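Local coordinates for protein S-adenosylmethionine:tRNA ribosyltransferase-isomerase (Thermus thermophilus, PDB 1WDI) that probably transfers and isomerises the ribose of S-adenosylmethionine onto the preQ1 base of tRNA, giving epoxyqueuosine in the queuosine pathway, at residues R28-Y33 / Y325-A330. Numbering follows the deposited sequence.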
loop_
_atom_site.group_PDB
_atom_site.type_symbol
_atom_site.label_atom_id
_atom_site.label_comp_id
_atom_site.label_asym_id
_atom_site.label_seq_id
_atom_site.Cartn_x
_atom_site.Cartn_y
_atom_site.Cartn_z
ATOM N N ARG A 28 8.696 16.920 -4.953
ATOM C CA ARG A 28 9.159 17.629 -3.767
ATOM C C ARG A 28 9.046 16.764 -2.513
ATOM O O ARG A 28 8.251 15.824 -2.461
ATOM C CB ARG A 28 8.371 18.930 -3.590
ATOM C CG ARG A 28 8.542 19.901 -4.761
ATOM C CD ARG A 28 7.765 21.184 -4.543
ATOM N NE ARG A 28 8.248 21.904 -3.369
ATOM C CZ ARG A 28 7.731 23.046 -2.930
ATOM N NH1 ARG A 28 6.711 23.603 -3.569
ATOM N NH2 ARG A 28 8.229 23.621 -1.845
ATOM N N LEU A 29 9.865 17.076 -1.514
ATOM C CA LEU A 29 9.858 16.341 -0.260
ATOM C C LEU A 29 9.896 17.321 0.904
ATOM O O LEU A 29 10.849 18.094 1.046
ATOM C CB LEU A 29 11.076 15.406 -0.172
ATOM C CG LEU A 29 11.302 14.712 1.175
ATOM C CD1 LEU A 29 10.160 13.722 1.444
ATOM C CD2 LEU A 29 12.641 13.990 1.175
ATOM N N MET A 30 8.852 17.307 1.727
ATOM C CA MET A 30 8.827 18.180 2.887
ATOM C C MET A 30 9.302 17.353 4.068
ATOM O O MET A 30 8.703 16.324 4.394
ATOM C CB MET A 30 7.410 18.711 3.176
ATOM C CG MET A 30 7.357 19.594 4.420
ATOM S SD MET A 30 5.690 20.072 4.989
ATOM C CE MET A 30 5.352 21.385 3.865
ATOM N N VAL A 31 10.391 17.784 4.695
ATOM C CA VAL A 31 10.907 17.078 5.859
ATOM C C VAL A 31 10.424 17.831 7.097
ATOM O O VAL A 31 10.660 19.035 7.224
ATOM C CB VAL A 31 12.453 17.043 5.866
ATOM C CG1 VAL A 31 12.949 16.277 7.099
ATOM C CG2 VAL A 31 12.973 16.385 4.577
ATOM N N VAL A 32 9.730 17.138 7.994
ATOM C CA VAL A 32 9.246 17.777 9.218
ATOM C C VAL A 32 9.608 16.908 10.422
ATOM O O VAL A 32 9.629 15.683 10.327
ATOM C CB VAL A 32 7.710 18.015 9.159
ATOM C CG1 VAL A 32 6.985 16.701 8.975
ATOM C CG2 VAL A 32 7.235 18.715 10.434
ATOM N N TYR A 33 9.906 17.541 11.552
ATOM C CA TYR A 33 10.298 16.800 12.749
ATOM C C TYR A 33 9.212 16.653 13.820
ATOM O O TYR A 33 8.484 17.603 14.108
ATOM C CB TYR A 33 11.544 17.447 13.353
ATOM C CG TYR A 33 12.707 17.506 12.388
ATOM C CD1 TYR A 33 12.759 18.476 11.389
ATOM C CD2 TYR A 33 13.736 16.563 12.445
ATOM C CE1 TYR A 33 13.803 18.507 10.466
ATOM C CE2 TYR A 33 14.786 16.583 11.524
ATOM C CZ TYR A 33 14.810 17.558 10.537
ATOM O OH TYR A 33 15.828 17.574 9.607
ATOM N N TYR A 325 0.622 20.740 6.882
ATOM C CA TYR A 325 -0.217 20.607 5.696
ATOM C C TYR A 325 -0.616 21.972 5.147
ATOM O O TYR A 325 -0.674 22.168 3.936
ATOM C CB TYR A 325 -1.468 19.778 6.003
ATOM C CG TYR A 325 -1.308 18.306 5.677
ATOM C CD1 TYR A 325 -0.428 17.501 6.397
ATOM C CD2 TYR A 325 -2.023 17.727 4.632
ATOM C CE1 TYR A 325 -0.267 16.146 6.081
ATOM C CE2 TYR A 325 -1.868 16.385 4.306
ATOM C CZ TYR A 325 -0.992 15.599 5.033
ATOM O OH TYR A 325 -0.843 14.266 4.703
ATOM N N ARG A 326 -0.890 22.917 6.039
ATOM C CA ARG A 326 -1.255 24.260 5.603
ATOM C C ARG A 326 -0.036 24.869 4.914
ATOM O O ARG A 326 -0.162 25.540 3.895
ATOM C CB ARG A 326 -1.675 25.112 6.803
ATOM C CG ARG A 326 -3.056 25.724 6.662
ATOM C CD ARG A 326 -3.885 25.515 7.921
ATOM N NE ARG A 326 -3.232 26.063 9.107
ATOM C CZ ARG A 326 -3.387 25.566 10.327
ATOM N NH1 ARG A 326 -4.176 24.511 10.513
ATOM N NH2 ARG A 326 -2.747 26.106 11.353
ATOM N N LEU A 327 1.147 24.616 5.467
ATOM C CA LEU A 327 2.384 25.124 4.882
ATOM C C LEU A 327 2.572 24.508 3.496
ATOM O O LEU A 327 2.925 25.199 2.544
ATOM C CB LEU A 327 3.593 24.773 5.763
ATOM C CG LEU A 327 4.955 25.247 5.222
ATOM C CD1 LEU A 327 4.978 26.777 5.201
ATOM C CD2 LEU A 327 6.101 24.715 6.088
ATOM N N ALA A 328 2.334 23.203 3.391
ATOM C CA ALA A 328 2.471 22.492 2.121
ATOM C C ALA A 328 1.564 23.130 1.077
ATOM O O ALA A 328 1.971 23.350 -0.070
ATOM C CB ALA A 328 2.112 21.023 2.295
ATOM N N VAL A 329 0.330 23.420 1.474
ATOM C CA VAL A 329 -0.614 24.054 0.564
ATOM C C VAL A 329 -0.063 25.418 0.130
ATOM O O VAL A 329 0.054 25.701 -1.059
ATOM C CB VAL A 329 -1.992 24.266 1.233
ATOM C CG1 VAL A 329 -2.886 25.122 0.328
ATOM C CG2 VAL A 329 -2.653 22.919 1.499
ATOM N N ALA A 330 0.288 26.249 1.107
ATOM C CA ALA A 330 0.817 27.584 0.835
ATOM C C ALA A 330 2.094 27.569 -0.010
ATOM O O ALA A 330 2.334 28.493 -0.787
ATOM C CB ALA A 330 1.073 28.314 2.148
#
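Helix-on-sheet packing joins the C-terminal helix 318-330 to strand 28-32 of the large mixed sheet, and a single methionine, Met30, makes the whole contact from the strand side. In that sheet strand 28-32 lies between strand 40-44, antiparallel to it, and strand 341-344, parallel to it and reached by the chain soon after it leaves the helix. The closest CA atoms, those of Met30 and Ala328, are 7.7 Å apart, and the thioether chain spans the gap. Met30 reaches out because CG lies anti to the backbone N (chi1 178°) and chi2 is also extended; only the last bond turns aside (chi3 -80°), laying the methyl against the helix. Tyr333 also packs against Met30. Leu327 flanks the same methyl, with its CD2 4.1 Å from Met30 CE, and its own side chain also rests on Val40 and His42 of strand 40-44, so the helix leans on two adjacent strands. No hydrogen bond crosses between the two segments; beside the contact, Arg28 NH1 makes a hydrogen bond to Glu331 O, just after the helix. At Ala328 the methyl meets the backbone as much as a side chain: Met30 CE comes within 3.5 Å of Ala328 CA and 3.6 Å of Ala328 N, and it lies 3.6 Å from Ala328 CB.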